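PDB 6IXZ: sortase family protein from Clostridium perfringens, which is probably a class C sortase, a cysteine transpeptidase of the kind that links pilin subunits covalently into pili on the bacterial surface. Local coordinates for residues E65-N70 with V130-I135. Sequence-based numbering, arbitrary orientation.
Sequences EIPSIN and VFYLHI
The antiparallel pairing of E65 with Y132 helps close the sortase beta-barrel, joining strand 60-66, at its C-terminal end, to strand 130-135. The two backbones grip each other twice. E65 N donates to Y132 O at 2.8 Å, and Y132 N returns a bond to E65 O, also at 2.8 Å. This is a hydrogen-bonded pair, and both side chains lie on the same face of the sheet. H134 and Y63 continue the pairing through their backbones.

H134 is on that face too. E65 CG stands anti to the carbonyl carbon (chi1 -55°) and the chain runs on extended, which carries the carboxylate to the edge of the imidazole. H134 NE2 donates to E65 OE2 at 3.1 Å. The bond is bent, at 135°, and the nitrogen sits above the carboxylate plane. The two flat groups are steeply turned, 73° apart. ND1, the second ring nitrogen, is hydrogen-bonded to D139 OD1. Y63 stacks on the imidazole.

P67 follows the strand and crosses Y132 at about a right angle. Its CG touches the ring edge at CE2, 3.6 Å away. The opposite face is buried. There I66 and F131 lie side by side, with I66 CG1 3.8 Å from F131 CB, and both reach L169 of strand 165-173.

Past I66 the chain turns away in a short 3-10 segment, and direct pairing gives way to water. One water accepts from S68 N and donates to V130 O at 2.8 Å, bridging the diverging ends.

Held by carboxylates through both ring nitrogens, H134 has its ring rotation fixed. The two acidic partners would probably favour a protonated, positively charged imidazole.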
ATOM      1  N   GLU A  65       6.753  -6.839  -2.414  1.00 23.41           N
ATOM      2  CA  GLU A  65       7.915  -7.255  -3.208  1.00 22.05           C
ATOM      3  C   GLU A  65       7.719  -6.895  -4.674  1.00 18.43           C
ATOM      4  O   GLU A  65       6.629  -7.069  -5.208  1.00 19.34           O
ATOM      5  CB  GLU A  65       8.135  -8.765  -3.101  1.00 26.20           C
ATOM      6  CG  GLU A  65       8.274  -9.291  -1.692  1.00 29.91           C
ATOM      7  CD  GLU A  65       8.581 -10.778  -1.690  1.00 37.80           C
ATOM      8  OE1 GLU A  65       9.712 -11.146  -1.319  1.00 42.16           O
ATOM      9  OE2 GLU A  65       7.746 -11.551  -2.206  1.00 42.10           O
ATOM     10  N   ILE A  66       8.747  -6.308  -5.281  1.00 20.47           N
ATOM     11  CA  ILE A  66       8.772  -6.024  -6.721  1.00 20.21           C
ATOM     12  C   ILE A  66      10.051  -6.626  -7.316  1.00 20.45           C
ATOM     13  O   ILE A  66      11.102  -5.994  -7.339  1.00 19.96           O
ATOM     14  CB  ILE A  66       8.731  -4.502  -7.020  1.00 18.48           C
ATOM     15  CG1 ILE A  66       7.663  -3.787  -6.165  1.00 18.85           C
ATOM     16  CG2 ILE A  66       8.456  -4.259  -8.497  1.00 22.61           C
ATOM     17  CD1 ILE A  66       7.587  -2.295  -6.390  1.00 19.03           C
ATOM     18  N   PRO A  67       9.956  -7.860  -7.831  1.00 21.66           N
ATOM     19  CA  PRO A  67      11.166  -8.622  -8.239  1.00 23.71           C
ATOM     20  C   PRO A  67      12.034  -7.937  -9.302  1.00 22.12           C
ATOM     21  O   PRO A  67      13.269  -7.867  -9.185  1.00 24.83           O
ATOM     22  CB  PRO A  67      10.602  -9.948  -8.774  1.00 24.11           C
ATOM     23  CG  PRO A  67       9.158  -9.988  -8.422  1.00 25.01           C
ATOM     24  CD  PRO A  67       8.702  -8.611  -8.018  1.00 22.12           C
ATOM     25  N   SER A  68      11.393  -7.367 -10.307  1.00 21.71           N
ATOM     26  CA  SER A  68      12.101  -6.826 -11.432  1.00 21.41           C
ATOM     27  C   SER A  68      13.000  -5.690 -11.005  1.00 24.05           C
ATOM     28  O   SER A  68      14.008  -5.424 -11.659  1.00 25.42           O
ATOM     29  CB  SER A  68      11.108  -6.363 -12.508  1.00 24.22           C
ATOM     30  OG  SER A  68      10.312  -5.285 -12.049  1.00 25.56           O
ATOM     31  N   ILE A  69      12.649  -5.007  -9.914  1.00 20.91           N
ATOM     32  CA  ILE A  69      13.480  -3.930  -9.423  1.00 21.37           C
ATOM     33  C   ILE A  69      14.037  -4.174  -8.009  1.00 22.68           C
ATOM     34  O   ILE A  69      14.515  -3.251  -7.363  1.00 21.71           O
ATOM     35  CB  ILE A  69      12.757  -2.568  -9.512  1.00 26.09           C
ATOM     36  CG1 ILE A  69      11.307  -2.686  -9.082  1.00 23.61           C
ATOM     37  CG2 ILE A  69      12.808  -2.016 -10.943  1.00 25.58           C
ATOM     38  CD1 ILE A  69      10.597  -1.347  -8.934  1.00 21.84           C
ATOM     39  N   ASN A  70      14.065  -5.426  -7.562  1.00 22.25           N
ATOM     40  CA  ASN A  70      14.727  -5.748  -6.282  1.00 21.52           C
ATOM     41  C   ASN A  70      14.172  -4.920  -5.104  1.00 26.36           C
ATOM     42  O   ASN A  70      14.924  -4.410  -4.274  1.00 31.88           O
ATOM     43  CB  ASN A  70      16.244  -5.533  -6.398  1.00 21.80           C
ATOM     44  CG  ASN A  70      16.905  -6.539  -7.347  1.00 24.67           C
ATOM     45  OD1 ASN A  70      18.092  -6.418  -7.682  1.00 32.47           O
ATOM     46  ND2 ASN A  70      16.139  -7.526  -7.785  1.00 19.62           N
ATOM     47  N   VAL A 130       5.082  -6.921 -12.530  1.00 27.54           N
ATOM     48  CA  VAL A 130       4.297  -7.522 -11.455  1.00 26.72           C
ATOM     49  C   VAL A 130       4.813  -7.080 -10.091  1.00 22.84           C
ATOM     50  O   VAL A 130       5.990  -6.772  -9.916  1.00 23.35           O
ATOM     51  CB  VAL A 130       4.291  -9.067 -11.534  1.00 29.64           C
ATOM     52  CG1 VAL A 130       3.502  -9.549 -12.746  1.00 28.18           C
ATOM     53  CG2 VAL A 130       5.713  -9.606 -11.552  1.00 32.19           C
ATOM     54  N   PHE A 131       3.908  -7.007  -9.130  1.00 23.00           N
ATOM     55  CA  PHE A 131       4.330  -6.847  -7.760  1.00 21.77           C
ATOM     56  C   PHE A 131       3.418  -7.603  -6.820  1.00 18.47           C
ATOM     57  O   PHE A 131       2.285  -7.954  -7.155  1.00 19.43           O
ATOM     58  CB  PHE A 131       4.410  -5.354  -7.395  1.00 20.37           C
ATOM     59  CG  PHE A 131       3.124  -4.618  -7.532  1.00 19.84           C
ATOM     60  CD1 PHE A 131       2.234  -4.565  -6.478  1.00 21.30           C
ATOM     61  CD2 PHE A 131       2.830  -3.920  -8.683  1.00 18.93           C
ATOM     62  CE1 PHE A 131       1.105  -3.781  -6.549  1.00 18.16           C
ATOM     63  CE2 PHE A 131       1.688  -3.153  -8.761  1.00 18.68           C
ATOM     64  CZ  PHE A 131       0.836  -3.071  -7.691  1.00 17.26           C
ATOM     65  N   TYR A 132       3.961  -7.946  -5.669  1.00 18.00           N
ATOM     66  CA  TYR A 132       3.304  -8.859  -4.781  1.00 19.18           C
ATOM     67  C   TYR A 132       3.146  -8.162  -3.455  1.00 21.40           C
ATOM     68  O   TYR A 132       4.043  -7.438  -3.029  1.00 19.93           O
ATOM     69  CB  TYR A 132       4.155 -10.109  -4.598  1.00 22.09           C
ATOM     70  CG  TYR A 132       4.450 -10.859  -5.881  1.00 25.20           C
ATOM     71  CD1 TYR A 132       3.465 -11.607  -6.511  1.00 28.34           C
ATOM     72  CD2 TYR A 132       5.741 -10.888  -6.414  1.00 29.39           C
ATOM     73  CE1 TYR A 132       3.737 -12.319  -7.673  1.00 27.40           C
ATOM     74  CE2 TYR A 132       6.027 -11.607  -7.565  1.00 31.12           C
ATOM     75  CZ  TYR A 132       5.019 -12.309  -8.205  1.00 34.86           C
ATOM     76  OH  TYR A 132       5.315 -13.079  -9.328  1.00 34.12           O
ATOM     77  N   LEU A 133       1.988  -8.360  -2.840  1.00 22.78           N
ATOM     78  CA  LEU A 133       1.719  -7.884  -1.494  1.00 22.31           C
ATOM     79  C   LEU A 133       1.571  -9.073  -0.562  1.00 23.65           C
ATOM     80  O   LEU A 133       0.836 -10.021  -0.853  1.00 23.01           O
ATOM     81  CB  LEU A 133       0.416  -7.077  -1.467  1.00 25.20           C
ATOM     82  CG  LEU A 133       0.374  -5.839  -2.350  1.00 24.68           C
ATOM     83  CD1 LEU A 133      -0.841  -4.997  -2.030  1.00 25.21           C
ATOM     84  CD2 LEU A 133       1.644  -5.038  -2.155  1.00 28.91           C
ATOM     85  N   HIS A 134       2.117  -8.913   0.634  1.00 21.54           N
ATOM     86  CA  HIS A 134       2.013  -9.903   1.700  1.00 20.95           C
ATOM     87  C   HIS A 134       1.451  -9.260   2.946  1.00 20.30           C
ATOM     88  O   HIS A 134       2.184  -8.589   3.665  1.00 22.35           O
ATOM     89  CB  HIS A 134       3.413 -10.453   1.977  1.00 19.92           C
ATOM     90  CG  HIS A 134       3.956 -11.248   0.839  1.00 22.81           C
ATOM     91  ND1 HIS A 134       3.403 -12.449   0.467  1.00 25.27           N
ATOM     92  CD2 HIS A 134       4.849 -10.934  -0.124  1.00 25.58           C
ATOM     93  CE1 HIS A 134       4.034 -12.910  -0.594  1.00 25.18           C
ATOM     94  NE2 HIS A 134       4.907 -12.003  -0.981  1.00 26.26           N
ATOM     95  N   ILE A 135       0.131  -9.350   3.139  1.00 20.04           N
ATOM     96  CA  ILE A 135      -0.578  -8.456   4.050  1.00 19.65           C
ATOM     97  C   ILE A 135      -1.527  -9.298   4.901  1.00 26.79           C
ATOM     98  O   ILE A 135      -2.381  -9.999   4.364  1.00 30.25           O
ATOM     99  CB  ILE A 135      -1.407  -7.425   3.268  1.00 23.80           C
ATOM    100  CG1 ILE A 135      -0.495  -6.589   2.352  1.00 22.00           C
ATOM    101  CG2 ILE A 135      -2.242  -6.575   4.215  1.00 24.05           C
ATOM    102  CD1 ILE A 135       0.152  -5.395   3.006  1.00 21.40           C
TER
HETATM  103  O   HOH W   1       8.495  -6.914 -11.060  1.00 25.85           O